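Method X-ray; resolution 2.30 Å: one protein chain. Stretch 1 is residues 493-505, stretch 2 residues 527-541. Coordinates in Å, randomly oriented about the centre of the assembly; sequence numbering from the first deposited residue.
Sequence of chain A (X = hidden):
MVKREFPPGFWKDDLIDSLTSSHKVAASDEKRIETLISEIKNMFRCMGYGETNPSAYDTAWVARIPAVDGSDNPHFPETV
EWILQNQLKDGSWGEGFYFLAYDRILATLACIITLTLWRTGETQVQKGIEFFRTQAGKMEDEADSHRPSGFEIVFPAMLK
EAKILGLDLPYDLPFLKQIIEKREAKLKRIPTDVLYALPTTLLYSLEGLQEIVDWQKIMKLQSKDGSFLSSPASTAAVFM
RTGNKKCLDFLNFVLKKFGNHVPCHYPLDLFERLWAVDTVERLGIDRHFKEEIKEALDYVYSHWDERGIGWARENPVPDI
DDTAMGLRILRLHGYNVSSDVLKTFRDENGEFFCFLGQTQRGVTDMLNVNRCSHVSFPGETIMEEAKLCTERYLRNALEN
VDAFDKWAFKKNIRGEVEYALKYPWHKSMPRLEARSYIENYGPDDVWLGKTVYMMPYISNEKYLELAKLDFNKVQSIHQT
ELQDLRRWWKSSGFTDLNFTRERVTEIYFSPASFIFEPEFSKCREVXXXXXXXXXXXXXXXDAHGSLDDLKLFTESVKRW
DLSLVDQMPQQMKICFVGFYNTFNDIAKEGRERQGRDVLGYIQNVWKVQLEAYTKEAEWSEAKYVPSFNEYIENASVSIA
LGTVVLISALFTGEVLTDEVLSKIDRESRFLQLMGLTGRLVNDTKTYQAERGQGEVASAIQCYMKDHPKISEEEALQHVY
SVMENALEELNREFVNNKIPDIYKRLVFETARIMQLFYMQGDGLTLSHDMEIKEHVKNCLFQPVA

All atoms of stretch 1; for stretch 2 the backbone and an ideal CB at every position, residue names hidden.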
# COMPACT_ATOMS: atom_id res chain seq x y z
N GLY A 493 -11.42 -39.03 14.01
CA GLY A 493 -10.49 -39.87 14.73
C GLY A 493 -9.05 -39.73 14.30
O GLY A 493 -8.23 -40.59 14.60
N PHE A 494 -8.73 -38.65 13.60
CA PHE A 494 -7.35 -38.45 13.16
C PHE A 494 -6.43 -38.24 14.35
O PHE A 494 -5.23 -38.07 14.19
CB PHE A 494 -7.24 -37.26 12.21
CG PHE A 494 -7.85 -37.52 10.86
CD1 PHE A 494 -7.67 -38.75 10.23
CD2 PHE A 494 -8.59 -36.54 10.22
CE1 PHE A 494 -8.23 -39.00 8.99
CE2 PHE A 494 -9.15 -36.78 8.97
CZ PHE A 494 -8.97 -38.01 8.36
N THR A 495 -7.01 -38.27 15.54
CA THR A 495 -6.23 -38.10 16.76
C THR A 495 -5.39 -39.36 16.93
O THR A 495 -4.41 -39.39 17.68
CB THR A 495 -7.14 -37.94 18.00
OG1 THR A 495 -8.18 -37.00 17.71
CG2 THR A 495 -6.33 -37.45 19.19
N ASP A 496 -5.78 -40.41 16.20
CA ASP A 496 -5.10 -41.70 16.24
C ASP A 496 -3.78 -41.69 15.47
O ASP A 496 -2.80 -42.30 15.89
CB ASP A 496 -6.02 -42.77 15.65
CG ASP A 496 -7.31 -42.93 16.44
OD1 ASP A 496 -8.28 -43.48 15.88
OD2 ASP A 496 -7.35 -42.50 17.62
N LEU A 497 -3.76 -40.99 14.34
CA LEU A 497 -2.56 -40.89 13.52
C LEU A 497 -1.38 -40.41 14.34
O LEU A 497 -1.42 -39.33 14.93
CB LEU A 497 -2.80 -39.93 12.35
CG LEU A 497 -4.04 -40.20 11.50
CD1 LEU A 497 -4.15 -39.15 10.41
CD2 LEU A 497 -3.96 -41.59 10.90
N ASN A 498 -0.31 -41.20 14.38
CA ASN A 498 0.87 -40.85 15.15
C ASN A 498 2.04 -40.43 14.29
O ASN A 498 3.13 -40.16 14.80
CB ASN A 498 1.28 -42.02 16.04
CG ASN A 498 1.44 -43.31 15.25
OD1 ASN A 498 2.20 -43.37 14.28
ND2 ASN A 498 0.73 -44.35 15.67
N PHE A 499 1.83 -40.37 12.98
CA PHE A 499 2.90 -39.98 12.06
C PHE A 499 2.77 -38.53 11.62
O PHE A 499 3.57 -38.04 10.82
CB PHE A 499 2.90 -40.88 10.83
CG PHE A 499 1.61 -40.88 10.08
CD1 PHE A 499 0.59 -41.75 10.44
CD2 PHE A 499 1.40 -40.00 9.02
CE1 PHE A 499 -0.62 -41.74 9.75
CE2 PHE A 499 0.20 -39.99 8.33
CZ PHE A 499 -0.82 -40.86 8.69
N THR A 500 1.76 -37.84 12.14
CA THR A 500 1.55 -36.44 11.79
C THR A 500 1.01 -35.64 12.96
O THR A 500 0.11 -36.08 13.68
CB THR A 500 0.59 -36.31 10.58
OG1 THR A 500 0.52 -34.93 10.19
CG2 THR A 500 -0.81 -36.81 10.94
N ARG A 501 1.57 -34.44 13.15
CA ARG A 501 1.18 -33.54 14.23
C ARG A 501 -0.04 -32.69 13.86
O ARG A 501 -0.03 -31.99 12.85
CB ARG A 501 2.34 -32.62 14.60
CG ARG A 501 3.04 -32.02 13.39
CD ARG A 501 3.62 -30.66 13.72
NE ARG A 501 2.57 -29.72 14.12
CZ ARG A 501 2.74 -28.42 14.28
NH1 ARG A 501 3.94 -27.87 14.08
NH2 ARG A 501 1.72 -27.65 14.65
N GLU A 502 -1.08 -32.78 14.68
CA GLU A 502 -2.31 -32.02 14.48
C GLU A 502 -2.01 -30.52 14.44
O GLU A 502 -1.17 -30.04 15.21
CB GLU A 502 -3.30 -32.34 15.61
CG GLU A 502 -4.63 -31.62 15.53
CD GLU A 502 -4.59 -30.20 16.06
OE1 GLU A 502 -5.60 -29.48 15.92
OE2 GLU A 502 -3.55 -29.80 16.63
N ARG A 503 -2.69 -29.79 13.56
CA ARG A 503 -2.48 -28.35 13.43
C ARG A 503 -3.54 -27.65 12.58
O ARG A 503 -3.23 -26.87 11.68
CB ARG A 503 -1.09 -28.09 12.84
CG ARG A 503 -0.72 -29.00 11.69
CD ARG A 503 0.73 -28.80 11.29
NE ARG A 503 1.24 -29.92 10.51
CZ ARG A 503 2.52 -30.10 10.21
NH1 ARG A 503 3.43 -29.24 10.63
NH2 ARG A 503 2.90 -31.16 9.50
N VAL A 504 -4.81 -27.91 12.90
CA VAL A 504 -5.93 -27.32 12.18
C VAL A 504 -5.91 -25.79 12.21
O VAL A 504 -6.19 -25.15 11.21
CB VAL A 504 -7.28 -27.81 12.75
CG1 VAL A 504 -8.44 -27.11 12.05
CG2 VAL A 504 -7.40 -29.31 12.58
N THR A 505 -5.59 -25.23 13.37
CA THR A 505 -5.55 -23.77 13.54
C THR A 505 -4.53 -23.14 12.62
O THR A 505 -4.82 -22.19 11.89
CB THR A 505 -5.17 -23.39 14.99
OG1 THR A 505 -6.12 -23.94 15.90
CG2 THR A 505 -5.13 -21.88 15.14
N UNK A 527 -10.61 -25.77 1.80
CA UNK A 527 -9.21 -25.43 1.62
C UNK A 527 -8.44 -26.01 2.80
O UNK A 527 -7.39 -26.64 2.65
CB UNK A 527 -9.01 -23.92 1.51
N UNK A 528 -8.99 -25.80 3.99
CA UNK A 528 -8.38 -26.29 5.22
C UNK A 528 -8.30 -27.81 5.29
O UNK A 528 -7.25 -28.37 5.64
CB UNK A 528 -9.16 -25.77 6.43
N UNK A 529 -9.39 -28.50 4.97
CA UNK A 529 -9.40 -29.95 5.00
C UNK A 529 -8.45 -30.53 3.97
O UNK A 529 -7.68 -31.44 4.26
CB UNK A 529 -10.82 -30.48 4.76
N UNK A 530 -8.49 -29.98 2.76
CA UNK A 530 -7.62 -30.44 1.70
C UNK A 530 -6.14 -30.21 2.03
O UNK A 530 -5.31 -31.08 1.78
CB UNK A 530 -7.98 -29.74 0.39
N UNK A 531 -5.82 -29.05 2.59
CA UNK A 531 -4.43 -28.76 2.97
C UNK A 531 -3.97 -29.72 4.05
O UNK A 531 -2.87 -30.26 3.99
CB UNK A 531 -4.29 -27.32 3.45
N UNK A 532 -4.82 -29.94 5.05
CA UNK A 532 -4.48 -30.84 6.14
C UNK A 532 -4.21 -32.23 5.58
O UNK A 532 -3.29 -32.93 6.02
CB UNK A 532 -5.60 -30.88 7.18
N UNK A 533 -4.99 -32.64 4.59
CA UNK A 533 -4.77 -33.95 4.00
C UNK A 533 -3.48 -34.02 3.19
O UNK A 533 -2.88 -35.09 3.09
CB UNK A 533 -5.96 -34.32 3.11
N UNK A 534 -3.04 -32.91 2.61
CA UNK A 534 -1.79 -32.94 1.86
C UNK A 534 -0.64 -33.09 2.86
O UNK A 534 0.40 -33.65 2.53
CB UNK A 534 -1.62 -31.68 1.01
N UNK A 535 -0.85 -32.60 4.08
CA UNK A 535 0.18 -32.70 5.12
C UNK A 535 0.24 -34.12 5.65
O UNK A 535 1.33 -34.69 5.79
CB UNK A 535 -0.09 -31.72 6.26
N UNK A 536 -0.93 -34.69 5.93
CA UNK A 536 -1.05 -36.06 6.44
C UNK A 536 -0.48 -37.08 5.45
O UNK A 536 0.31 -37.96 5.83
CB UNK A 536 -2.51 -36.39 6.74
N UNK A 537 -0.89 -36.97 4.19
CA UNK A 537 -0.42 -37.89 3.16
C UNK A 537 1.05 -37.67 2.86
O UNK A 537 1.78 -38.60 2.52
CB UNK A 537 -1.25 -37.73 1.88
N UNK A 538 1.50 -36.43 3.01
CA UNK A 538 2.90 -36.11 2.78
C UNK A 538 3.74 -36.89 3.79
O UNK A 538 4.77 -37.46 3.45
CB UNK A 538 3.15 -34.61 2.89
N UNK A 539 3.29 -36.90 5.05
CA UNK A 539 4.01 -37.62 6.09
C UNK A 539 3.90 -39.12 5.85
O UNK A 539 4.87 -39.86 6.04
CB UNK A 539 3.47 -37.25 7.48
N UNK A 540 2.72 -39.57 5.43
CA UNK A 540 2.50 -40.98 5.16
C UNK A 540 3.47 -41.49 4.09
O UNK A 540 4.20 -42.45 4.32
CB UNK A 540 1.05 -41.22 4.72
N UNK A 541 3.47 -40.84 2.92
CA UNK A 541 4.35 -41.25 1.84
C UNK A 541 5.82 -41.02 2.15
O UNK A 541 6.68 -41.64 1.54
CB UNK A 541 3.97 -40.50 0.56

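Stretch 2 is one continuous helix, phi and psi helical throughout, so its face toward stretch 1 recurs every three to four residues. The helix lies against a mostly irregular segment, with CA atoms of Thr-500 and position 536 just 6.0 Å apart.

Position 527 is out of reach, and stretch 1 sets no demand; it is Tyr-527. At 528 CA-to-CB points toward stretch 1, but nothing lies within 5.5 Å of the ideal CB, so a small or medium side chain would fit near Val-504. Thr-528 sits there, its CG2 4.4 Å from Val-504 CG1, a loose contact. Positions 529, 530 and 531 are also out of reach and are Lys-529, Thr-530 and Ser-531; Ser-531 OG bonds back to Tyr-527 O.

At 532 the CB points sideways, yet a side chain of moderate length could bend toward Val-504; apolar or polar would do. Asn-532 does so, its ND2 3.7 Å from Val-504 CG2, an amide against a methyl that finds no polar partner in the model.

Position 533 also points sideways, and Phe-494 lies beyond it, so a long apolar or aromatic side chain suits. Phe-533 reaches across, its CZ 3.2 Å from Phe-494 CZ, with the ring planes at 84°. Position 534, out of reach, is Thr-534, whose OG1 bonds to Ser-531 O.

The CB at 535 points toward stretch 1, 4.4 Å from Arg-503 NH2 and 5.1 Å from Thr-500 OG1. A short side chain, polar or apolar, is plausible. Val-535 places CG1 3.1 Å from Arg-503 NH2, a tight contact without polar exchange.

At 536 the visible neighbours are Leu-497, Phe-499 and the Thr-500 methyl: an apolar site suited to a branched or longer aliphatic. Ile-536 fills it, with CG2 3.9 Å from Leu-497 CD1 and 3.8 Å from Phe-499 CE2, and CG1 3.9 Å from Thr-500 CG2.

Positions 537 and 538 make no contact, pointing away and sideways; they are Leu-537 and Asp-538.

Position 539 faces stretch 1 squarely, its ideal CB 3.4 Å from Phe-499 O. The Thr-500 hydroxyl invites an acceptor, and the Arg-503 charge favours an acid, though Asn or Ser could also serve. Asp-539 accepts a hydrogen bond from Thr-500 OG1 at OD2, 2.8 Å; Arg-503 NH2 stays 4.2 Å from that OD2, beyond a salt bridge.

At 540 the CB is 3.9 Å from Phe-499 CE2, so an aliphatic could cover the ring. Leu-540 lays CD1 over one face, 4.1 Å from the centroid of the Phe-499 ring. Position 541, out of reach, is Tyr-541.

Stretch 2, residues 527-541: YTKTSNFTVILDDLY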
# COMPACT_ATOMS: atom_id res chain seq x y z
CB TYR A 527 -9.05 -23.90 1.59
CG TYR A 527 -7.68 -23.39 1.23
CD1 TYR A 527 -6.59 -23.62 2.06
CD2 TYR A 527 -7.48 -22.66 0.06
CE1 TYR A 527 -5.32 -23.14 1.73
CE2 TYR A 527 -6.23 -22.18 -0.28
CZ TYR A 527 -5.15 -22.42 0.56
OH TYR A 527 -3.90 -21.94 0.22
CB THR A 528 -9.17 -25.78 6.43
OG1 THR A 528 -9.15 -24.34 6.42
CG2 THR A 528 -8.55 -26.30 7.73
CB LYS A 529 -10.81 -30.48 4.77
CG LYS A 529 -11.70 -30.33 6.01
CD LYS A 529 -13.16 -30.64 5.71
CE LYS A 529 -14.01 -30.41 6.95
NZ LYS A 529 -15.47 -30.56 6.66
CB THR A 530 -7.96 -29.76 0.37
OG1 THR A 530 -9.38 -29.83 0.15
CG2 THR A 530 -7.25 -30.45 -0.78
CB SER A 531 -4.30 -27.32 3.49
OG SER A 531 -4.63 -26.38 2.49
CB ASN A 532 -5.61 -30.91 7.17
CG ASN A 532 -5.09 -31.02 8.59
OD1 ASN A 532 -4.28 -31.90 8.90
ND2 ASN A 532 -5.54 -30.12 9.46
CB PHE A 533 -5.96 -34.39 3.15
CG PHE A 533 -6.89 -35.31 3.89
CD1 PHE A 533 -8.11 -34.85 4.38
CD2 PHE A 533 -6.52 -36.62 4.15
CE1 PHE A 533 -8.93 -35.68 5.12
CE2 PHE A 533 -7.34 -37.46 4.90
CZ PHE A 533 -8.55 -36.99 5.38
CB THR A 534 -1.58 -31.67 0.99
OG1 THR A 534 -1.54 -30.51 1.82
CG2 THR A 534 -2.70 -31.53 -0.01
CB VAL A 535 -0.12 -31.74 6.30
CG1 VAL A 535 0.71 -32.13 7.52
CG2 VAL A 535 0.20 -30.32 5.89
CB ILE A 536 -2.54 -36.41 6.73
CG1 ILE A 536 -3.05 -35.59 7.93
CG2 ILE A 536 -2.69 -37.89 7.00
CD1 ILE A 536 -4.54 -35.77 8.17
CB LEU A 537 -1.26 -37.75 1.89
CG LEU A 537 -2.74 -38.10 2.07
CD1 LEU A 537 -3.46 -38.06 0.73
CD2 LEU A 537 -2.86 -39.49 2.67
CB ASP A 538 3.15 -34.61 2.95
CG ASP A 538 4.52 -34.20 2.48
OD1 ASP A 538 4.92 -33.04 2.74
OD2 ASP A 538 5.21 -35.03 1.85
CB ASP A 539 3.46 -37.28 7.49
CG ASP A 539 3.68 -35.82 7.88
OD1 ASP A 539 4.73 -35.25 7.51
OD2 ASP A 539 2.81 -35.26 8.58
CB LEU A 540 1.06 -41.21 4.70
CG LEU A 540 0.66 -42.68 4.62
CD1 LEU A 540 0.67 -43.27 6.04
CD2 LEU A 540 -0.72 -42.83 3.99
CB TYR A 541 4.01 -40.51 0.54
CG TYR A 541 2.81 -41.08 -0.19
CD1 TYR A 541 1.54 -41.04 0.39
CD2 TYR A 541 2.96 -41.71 -1.42
CE1 TYR A 541 0.45 -41.63 -0.25
CE2 TYR A 541 1.87 -42.30 -2.07
CZ TYR A 541 0.62 -42.26 -1.47
OH TYR A 541 -0.44 -42.88 -2.08
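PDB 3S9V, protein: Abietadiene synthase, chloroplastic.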